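Local coordinates for protein glycosyltransferase (Streptomyces viridochromogenes, PDB 2IUY) that probably transfers a sugar from a nucleotide-activated donor, with retention of configuration, during biosynthesis of the antibiotic avilamycin A, and binds UDP, at residues D163-G169 with R189-G195; G176-A181 with Y202-I206. One frame throughout, in Å; residues are numbered along the deposited sequence.

Contact 1. Residues D163-G169 with R189-G195; sequences DFLLFMG and RRLVLAG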
ATOM      1  N   ASP A 163      -6.753 -23.490   2.556  1.00 19.06           N
ATOM      2  CA  ASP A 163      -5.756 -23.888   3.549  1.00 18.77           C
ATOM      3  C   ASP A 163      -4.435 -23.244   3.281  1.00 17.05           C
ATOM      4  O   ASP A 163      -3.532 -23.356   4.100  1.00 16.98           O
ATOM      5  CB  ASP A 163      -5.607 -25.408   3.589  1.00 20.39           C
ATOM      6  CG  ASP A 163      -6.688 -26.073   4.454  1.00 24.67           C
ATOM      7  OD1 ASP A 163      -6.928 -25.581   5.597  1.00 30.18           O
ATOM      8  OD2 ASP A 163      -7.284 -27.085   3.999  1.00 29.61           O
ATOM      9  N   PHE A 164      -4.325 -22.566   2.135  1.00 15.65           N
ATOM     10  CA  PHE A 164      -3.045 -21.988   1.688  1.00 14.50           C
ATOM     11  C   PHE A 164      -2.722 -20.690   2.461  1.00 13.34           C
ATOM     12  O   PHE A 164      -3.646 -19.947   2.829  1.00 12.02           O
ATOM     13  CB  PHE A 164      -3.022 -21.798   0.162  1.00 14.69           C
ATOM     14  CG  PHE A 164      -3.948 -20.681  -0.366  1.00 17.51           C
ATOM     15  CD1 PHE A 164      -3.533 -19.330  -0.385  1.00 16.33           C
ATOM     16  CD2 PHE A 164      -5.219 -20.990  -0.860  1.00 20.54           C
ATOM     17  CE1 PHE A 164      -4.363 -18.330  -0.870  1.00 19.39           C
ATOM     18  CE2 PHE A 164      -6.058 -19.989  -1.325  1.00 19.40           C
ATOM     19  CZ  PHE A 164      -5.638 -18.655  -1.322  1.00 19.55           C
ATOM     20  N   LEU A 165      -1.428 -20.449   2.721  1.00 12.11           N
ATOM     21  CA  LEU A 165      -0.932 -19.114   3.175  1.00 10.87           C
ATOM     22  C   LEU A 165      -0.650 -18.260   1.922  1.00 10.20           C
ATOM     23  O   LEU A 165      -0.618 -18.804   0.817  1.00 10.65           O
ATOM     24  CB  LEU A 165       0.288 -19.233   4.070  1.00  9.06           C
ATOM     25  CG  LEU A 165       0.135 -20.152   5.307  1.00  9.52           C
ATOM     26  CD1 LEU A 165       1.395 -20.163   6.239  1.00  6.07           C
ATOM     27  CD2 LEU A 165      -1.123 -19.808   6.105  1.00  8.37           C
ATOM     28  N   LEU A 166      -0.535 -16.949   2.058  1.00  8.85           N
ATOM     29  CA  LEU A 166      -0.503 -16.112   0.860  1.00  9.02           C
ATOM     30  C   LEU A 166       0.556 -15.047   0.985  1.00  8.62           C
ATOM     31  O   LEU A 166       0.575 -14.319   1.977  1.00  7.57           O
ATOM     32  CB  LEU A 166      -1.846 -15.433   0.578  1.00  9.02           C
ATOM     33  CG  LEU A 166      -1.860 -14.427  -0.588  1.00  9.35           C
ATOM     34  CD1 LEU A 166      -1.706 -15.106  -1.954  1.00  9.11           C
ATOM     35  CD2 LEU A 166      -3.175 -13.609  -0.580  1.00  9.06           C
ATOM     36  N   PHE A 167       1.431 -14.968  -0.027  1.00  6.96           N
ATOM     37  CA  PHE A 167       2.362 -13.882  -0.099  1.00  8.59           C
ATOM     38  C   PHE A 167       1.961 -13.061  -1.326  1.00  9.31           C
ATOM     39  O   PHE A 167       1.816 -13.609  -2.403  1.00  7.35           O
ATOM     40  CB  PHE A 167       3.814 -14.401  -0.199  1.00  7.83           C
ATOM     41  CG  PHE A 167       4.811 -13.330  -0.478  1.00  9.47           C
ATOM     42  CD1 PHE A 167       5.560 -12.762   0.564  1.00 11.03           C
ATOM     43  CD2 PHE A 167       5.015 -12.869  -1.800  1.00 10.89           C
ATOM     44  CE1 PHE A 167       6.502 -11.720   0.285  1.00  9.42           C
ATOM     45  CE2 PHE A 167       5.940 -11.848  -2.072  1.00 11.32           C
ATOM     46  CZ  PHE A 167       6.685 -11.285  -1.005  1.00  8.65           C
HETATM   47  N   MSE A 168       1.781 -11.756  -1.144  1.00 10.52           N
HETATM   48  CA  MSE A 168       1.326 -10.915  -2.225  1.00 14.07           C
HETATM   49  C   MSE A 168       2.162  -9.649  -2.326  1.00 13.95           C
HETATM   50  O   MSE A 168       2.021  -8.715  -1.511  1.00 15.13           O
HETATM   51  CB  MSE A 168      -0.185 -10.599  -2.085  1.00 12.91           C
HETATM   52  CG  MSE A 168      -0.654  -9.757  -3.249  1.00 17.41           C
HETATM   53 SE   MSE A 168      -2.541  -9.534  -3.267  1.00 24.84          SE
HETATM   54  CE  MSE A 168      -3.001 -11.256  -4.058  1.00 16.51           C
ATOM     55  N   GLY A 169       3.064  -9.636  -3.298  1.00 13.81           N
ATOM     56  CA  GLY A 169       3.919  -8.498  -3.577  1.00 14.06           C
ATOM     57  C   GLY A 169       5.026  -8.915  -4.547  1.00 14.00           C
ATOM     58  O   GLY A 169       5.006 -10.015  -5.103  1.00 12.47           O
ATOM     59  N   ARG A 189       2.311 -25.829   5.554  1.00 17.28           N
ATOM     60  CA  ARG A 189       1.347 -25.258   4.624  1.00 16.50           C
ATOM     61  C   ARG A 189       1.886 -24.916   3.264  1.00 16.34           C
ATOM     62  O   ARG A 189       3.090 -24.762   3.069  1.00 16.12           O
ATOM     63  CB  ARG A 189       0.640 -24.050   5.214  1.00 17.71           C
ATOM     64  CG  ARG A 189      -0.010 -24.317   6.517  1.00 18.41           C
ATOM     65  CD  ARG A 189      -1.403 -23.855   6.503  1.00 20.41           C
ATOM     66  NE  ARG A 189      -2.063 -24.257   7.739  1.00 23.06           N
ATOM     67  CZ  ARG A 189      -3.373 -24.394   7.870  1.00 22.63           C
ATOM     68  NH1 ARG A 189      -4.163 -24.155   6.829  1.00 22.21           N
ATOM     69  NH2 ARG A 189      -3.886 -24.773   9.038  1.00 20.77           N
ATOM     70  N   ARG A 190       0.958 -24.796   2.318  1.00 15.64           N
ATOM     71  CA  ARG A 190       1.255 -24.224   1.021  1.00 15.82           C
ATOM     72  C   ARG A 190       1.330 -22.685   1.123  1.00 14.36           C
ATOM     73  O   ARG A 190       0.693 -22.075   1.965  1.00 14.41           O
ATOM     74  CB  ARG A 190       0.223 -24.704   0.000  1.00 16.80           C
ATOM     75  CG  ARG A 190       0.173 -26.232  -0.079  1.00 22.03           C
ATOM     76  CD  ARG A 190       1.577 -26.840  -0.437  1.00 30.81           C
ATOM     77  NE  ARG A 190       1.690 -28.229   0.031  1.00 37.80           N
ATOM     78  CZ  ARG A 190       2.396 -28.642   1.094  1.00 41.07           C
ATOM     79  NH1 ARG A 190       3.109 -27.790   1.821  1.00 41.09           N
ATOM     80  NH2 ARG A 190       2.403 -29.934   1.427  1.00 41.21           N
ATOM     81  N   LEU A 191       2.202 -22.106   0.314  1.00 13.80           N
ATOM     82  CA  LEU A 191       2.341 -20.692   0.144  1.00 11.77           C
ATOM     83  C   LEU A 191       2.162 -20.366  -1.344  1.00 11.46           C
ATOM     84  O   LEU A 191       3.010 -20.709  -2.188  1.00  9.60           O
ATOM     85  CB  LEU A 191       3.714 -20.218   0.619  1.00 11.67           C
ATOM     86  CG  LEU A 191       3.982 -18.716   0.416  1.00 11.75           C
ATOM     87  CD1 LEU A 191       3.196 -17.896   1.414  1.00  8.15           C
ATOM     88  CD2 LEU A 191       5.485 -18.429   0.529  1.00 10.33           C
ATOM     89  N   VAL A 192       1.052 -19.682  -1.637  1.00 10.19           N
ATOM     90  CA  VAL A 192       0.882 -19.007  -2.911  1.00 10.32           C
ATOM     91  C   VAL A 192       1.727 -17.728  -2.967  1.00 10.56           C
ATOM     92  O   VAL A 192       1.646 -16.863  -2.082  1.00 10.12           O
ATOM     93  CB  VAL A 192      -0.610 -18.728  -3.171  1.00 10.92           C
ATOM     94  CG1 VAL A 192      -0.800 -17.955  -4.447  1.00 10.40           C
ATOM     95  CG2 VAL A 192      -1.347 -20.048  -3.250  1.00 11.08           C
ATOM     96  N   LEU A 193       2.591 -17.668  -3.972  1.00 11.37           N
ATOM     97  CA  LEU A 193       3.407 -16.514  -4.233  1.00 12.59           C
ATOM     98  C   LEU A 193       2.776 -15.751  -5.370  1.00 13.14           C
ATOM     99  O   LEU A 193       2.990 -16.085  -6.558  1.00 12.48           O
ATOM    100  CB  LEU A 193       4.824 -16.909  -4.632  1.00 13.59           C
ATOM    101  CG  LEU A 193       5.878 -17.257  -3.606  1.00 14.28           C
ATOM    102  CD1 LEU A 193       7.098 -17.696  -4.406  1.00 15.03           C
ATOM    103  CD2 LEU A 193       6.234 -16.031  -2.850  1.00 15.14           C
ATOM    104  N   ALA A 194       1.981 -14.751  -4.990  1.00 12.85           N
ATOM    105  CA  ALA A 194       1.239 -13.931  -5.926  1.00 14.25           C
ATOM    106  C   ALA A 194       1.835 -12.516  -6.106  1.00 15.54           C
ATOM    107  O   ALA A 194       1.555 -11.586  -5.337  1.00 18.13           O
ATOM    108  CB  ALA A 194      -0.208 -13.843  -5.503  1.00 13.50           C
ATOM    109  N   GLY A 195       2.610 -12.350  -7.162  1.00 15.28           N
ATOM    110  CA  GLY A 195       3.158 -11.061  -7.539  1.00 14.45           C
ATOM    111  C   GLY A 195       4.275 -11.295  -8.536  1.00 14.40           C
ATOM    112  O   GLY A 195       4.614 -12.463  -8.822  1.00 13.26           O
TER
HETATM  113  O   HOH W   1      -1.962 -25.374   3.084  1.00 20.93           O
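Arg189 reaches across to Asp163 just before the two segments pair as strands, and it gives up more surface here than any other residue, followed by Leu165 and Phe167. Its CG lies anti to the carbonyl carbon (chi1 -55°) and the chain bends at chi2, which carries the guanidinium past the start of strand 165-168. There NH1 donates to Asp163 O at 2.9 Å, with the acceptor in the guanidinium plane. The same NH1 makes a weak, bent bond to Asp163 OD1 at 3.3 Å, the salt-bridge part of the grip; carboxylate and guanidinium are turned 59° apart. A water accepts from Arg190 N and makes a weaker bond to Asp163 O.

Leu165 crosses the aliphatic part of Arg189 at about a right angle, its CG 3.9 Å from Arg189 CB. Its backbone opens the parallel pairing: Leu165 N donates to Arg190 O, and Leu165 O accepts from Val192 N. Two residues on, Phe167 repeats the pattern, taking Val192 O through its N at 2.8 Å in a nearly straight bond and offering its O to Ala194 N. Its ring, swung out with CG anti to the backbone N (chi1 172°), meets Leu193 CD2 through CD2 at 3.5 Å, while CB rests against Leu191 CD1. Leu165 and Phe167 belong to the sheet face covered by helix 177-187; on the other, Val192 CG2 touches Phe164 CD1 at 3.7 Å and Leu166 CD1 meets Val192 CG1.

These neighbours are adjacent inner strands of the C-terminal Rossmann-like domain of a GT-B fold. Met168 also touches Val220 and Arg225, both UDP-binding residues. Charge is thus confined to the end where the strands begin, whereas the paired strands are joined by backbone bonds between two apolar faces, and the other end leads toward the nucleotide site.

Contact 2. Residues G176-A181 with Y202-I206; sequences GALEAA and YFDEI
Tyr202 spans the gap between two helices to meet the first turn of helix 177-187. Its CB leaves helix 200-210 with CG anti to the backbone N (chi1 -172°), and this torsion extends the ring toward Ala177 and Leu178. CE1 comes to 3.8 Å from Leu178 CB and CE2 to 3.9 Å from Ala177 CB. Beneath one face sits Ile206 CD1, offset toward the rim. CZ also borders Leu178 CB. At the tip, Tyr202 OH accepts a hydrogen bond of 2.8 Å from Leu178 N, with an N-H...O angle of 157°. A water donates to Glu179 OE1 and accepts from Tyr202 OH, so the hydroxyl gives its proton to the water while receiving the amide N-H. Leu178 N lies in the first turn, where no backbone carbonyl four residues back within the helix is available to it, and the tyrosine oxygen supplies an acceptor.

Segments 177-181 and 202-206 run nearly parallel, their axes 7° apart and 10.1 Å from each other at closest approach, as successive helices of a Rossmann-like domain do when they lie on the same side of its parallel sheet. Gly176, with positive phi, is the N-cap of helix 177-187 and directly follows Lys175, a UDP-binding residue.

Further along, Leu178 and Ile206 slide past each other in opposite directions, Leu178 CD1 meeting Ile206 CG1 at 3.8 Å. Ile206 CD1 reaches Ala177 CB, and its other branch, CG2, lies more loosely against Ala181 CB. Glu205 OE2 passes Leu178 CD2 but is held in a salt bridge by Arg209.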
ATOM      1  N   GLY A 176      10.824 -10.387   1.653  1.00  7.80           N
ATOM      2  CA  GLY A 176      10.838 -11.561   2.513  1.00  7.17           C
ATOM      3  C   GLY A 176      10.035 -12.730   1.945  1.00  7.56           C
ATOM      4  O   GLY A 176       9.466 -13.505   2.711  1.00  8.30           O
ATOM      5  N   ALA A 177      10.011 -12.877   0.627  1.00  7.30           N
ATOM      6  CA  ALA A 177       9.348 -14.032  -0.018  1.00  8.55           C
ATOM      7  C   ALA A 177       9.933 -15.353   0.491  1.00  9.04           C
ATOM      8  O   ALA A 177       9.201 -16.330   0.747  1.00  9.98           O
ATOM      9  CB  ALA A 177       9.433 -13.943  -1.567  1.00  6.48           C
ATOM     10  N   LEU A 178      11.253 -15.373   0.621  1.00  8.85           N
ATOM     11  CA  LEU A 178      11.983 -16.568   1.055  1.00  8.51           C
ATOM     12  C   LEU A 178      11.637 -16.936   2.475  1.00  8.12           C
ATOM     13  O   LEU A 178      11.333 -18.084   2.796  1.00  7.61           O
ATOM     14  CB  LEU A 178      13.504 -16.357   0.913  1.00  8.66           C
ATOM     15  CG  LEU A 178      14.322 -17.548   1.487  1.00 10.50           C
ATOM     16  CD1 LEU A 178      14.234 -18.731   0.510  1.00 13.54           C
ATOM     17  CD2 LEU A 178      15.739 -17.166   1.682  1.00 11.40           C
ATOM     18  N   GLU A 179      11.653 -15.940   3.333  1.00  8.53           N
ATOM     19  CA  GLU A 179      11.237 -16.118   4.731  1.00  9.18           C
ATOM     20  C   GLU A 179       9.776 -16.519   4.912  1.00  9.04           C
ATOM     21  O   GLU A 179       9.447 -17.259   5.821  1.00 11.55           O
ATOM     22  CB  GLU A 179      11.562 -14.845   5.516  1.00  8.79           C
ATOM     23  CG  GLU A 179      13.090 -14.600   5.665  1.00  8.39           C
ATOM     24  CD  GLU A 179      13.761 -13.953   4.443  1.00 13.41           C
ATOM     25  OE1 GLU A 179      13.084 -13.519   3.464  1.00 14.56           O
ATOM     26  OE2 GLU A 179      15.002 -13.863   4.452  1.00 15.64           O
ATOM     27  N   ALA A 180       8.901 -16.012   4.070  1.00  9.20           N
ATOM     28  CA  ALA A 180       7.515 -16.446   4.027  1.00  8.89           C
ATOM     29  C   ALA A 180       7.431 -17.927   3.592  1.00  9.24           C
ATOM     30  O   ALA A 180       6.607 -18.714   4.125  1.00  8.94           O
ATOM     31  CB  ALA A 180       6.739 -15.559   3.074  1.00  7.76           C
ATOM     32  N   ALA A 181       8.265 -18.329   2.632  1.00  8.94           N
ATOM     33  CA  ALA A 181       8.300 -19.773   2.251  1.00 10.23           C
ATOM     34  C   ALA A 181       8.707 -20.610   3.475  1.00 10.74           C
ATOM     35  O   ALA A 181       8.035 -21.608   3.805  1.00 11.66           O
ATOM     36  CB  ALA A 181       9.249 -20.026   1.051  1.00  8.44           C
ATOM     37  N   TYR A 202      17.057 -15.139  -7.082  1.00 13.28           N
ATOM     38  CA  TYR A 202      16.230 -15.163  -5.858  1.00 13.21           C
ATOM     39  C   TYR A 202      15.063 -16.172  -5.967  1.00 12.61           C
ATOM     40  O   TYR A 202      14.921 -17.040  -5.112  1.00 11.75           O
ATOM     41  CB  TYR A 202      15.697 -13.759  -5.506  1.00 12.96           C
ATOM     42  CG  TYR A 202      14.981 -13.691  -4.142  1.00 12.02           C
ATOM     43  CD1 TYR A 202      15.625 -14.103  -2.966  1.00 10.22           C
ATOM     44  CD2 TYR A 202      13.682 -13.212  -4.044  1.00 11.55           C
ATOM     45  CE1 TYR A 202      14.994 -14.031  -1.704  1.00  8.30           C
ATOM     46  CE2 TYR A 202      13.025 -13.141  -2.796  1.00 10.08           C
ATOM     47  CZ  TYR A 202      13.693 -13.562  -1.638  1.00 11.40           C
ATOM     48  OH  TYR A 202      13.056 -13.495  -0.418  1.00 10.73           O
ATOM     49  N   PHE A 203      14.228 -16.021  -7.001  1.00 12.92           N
ATOM     50  CA  PHE A 203      13.132 -16.959  -7.290  1.00 13.92           C
ATOM     51  C   PHE A 203      13.643 -18.401  -7.298  1.00 14.25           C
ATOM     52  O   PHE A 203      13.034 -19.262  -6.669  1.00 13.80           O
ATOM     53  CB  PHE A 203      12.494 -16.639  -8.637  1.00 14.69           C
ATOM     54  CG  PHE A 203      11.349 -17.565  -9.024  1.00 15.85           C
ATOM     55  CD1 PHE A 203      10.045 -17.294  -8.629  1.00 17.72           C
ATOM     56  CD2 PHE A 203      11.577 -18.678  -9.823  1.00 15.58           C
ATOM     57  CE1 PHE A 203       9.000 -18.138  -9.020  1.00 17.09           C
ATOM     58  CE2 PHE A 203      10.536 -19.523 -10.215  1.00 17.03           C
ATOM     59  CZ  PHE A 203       9.251 -19.242  -9.824  1.00 15.72           C
ATOM     60  N   ASP A 204      14.770 -18.641  -7.979  1.00 14.35           N
ATOM     61  CA  ASP A 204      15.381 -19.979  -8.049  1.00 15.32           C
ATOM     62  C   ASP A 204      15.811 -20.574  -6.697  1.00 14.35           C
ATOM     63  O   ASP A 204      15.699 -21.788  -6.474  1.00 13.71           O
ATOM     64  CB  ASP A 204      16.517 -20.023  -9.077  1.00 15.60           C
ATOM     65  CG  ASP A 204      15.997 -20.005 -10.515  1.00 19.54           C
ATOM     66  OD1 ASP A 204      14.752 -20.016 -10.729  1.00 24.28           O
ATOM     67  OD2 ASP A 204      16.833 -19.934 -11.436  1.00 21.70           O
ATOM     68  N   GLU A 205      16.288 -19.710  -5.804  1.00 13.46           N
ATOM     69  CA  GLU A 205      16.685 -20.116  -4.457  1.00 13.79           C
ATOM     70  C   GLU A 205      15.470 -20.571  -3.611  1.00 13.23           C
ATOM     71  O   GLU A 205      15.526 -21.564  -2.828  1.00 12.66           O
ATOM     72  CB  GLU A 205      17.410 -18.944  -3.743  1.00 13.00           C
ATOM     73  CG  GLU A 205      17.957 -19.295  -2.320  1.00 12.79           C
ATOM     74  CD  GLU A 205      18.382 -18.044  -1.495  1.00 17.39           C
ATOM     75  OE1 GLU A 205      18.142 -16.867  -1.938  1.00 18.08           O
ATOM     76  OE2 GLU A 205      18.968 -18.252  -0.394  1.00 22.86           O
ATOM     77  N   ILE A 206      14.384 -19.814  -3.736  1.00 12.54           N
ATOM     78  CA  ILE A 206      13.134 -20.154  -3.072  1.00 11.96           C
ATOM     79  C   ILE A 206      12.602 -21.509  -3.589  1.00 13.86           C
ATOM     80  O   ILE A 206      12.123 -22.330  -2.826  1.00 12.50           O
ATOM     81  CB  ILE A 206      12.071 -19.035  -3.315  1.00 12.35           C
ATOM     82  CG1 ILE A 206      12.515 -17.699  -2.668  1.00  8.79           C
ATOM     83  CG2 ILE A 206      10.675 -19.478  -2.824  1.00 10.80           C
ATOM     84  CD1 ILE A 206      11.775 -16.457  -3.197  1.00 10.34           C
TER
HETATM   85  O   HOH W   2      14.446 -12.679   1.431  1.00 10.83           O

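From the N terminus, the chain first crosses the other GT-B domain and then enters strand 165-168. Helix 177-187 follows, and the return along strand 191-194 closes contact 1, completing a parallel beta-alpha-beta unit. Helix 200-210 then comes back beside helix 177-187 and closes contact 2. The segments alternate along the chain, so the two closures cross instead of nesting. They also touch directly: Leu191 CD2 lies 3.5 Å from Ala181 N, and Phe167 CE1 is 3.7 Å from Ala177 CA. Contact 1 therefore joins neighbouring strands within the sheet, contact 2 joins two helices of the layer covering it, and helix 177-187 binds the layers together.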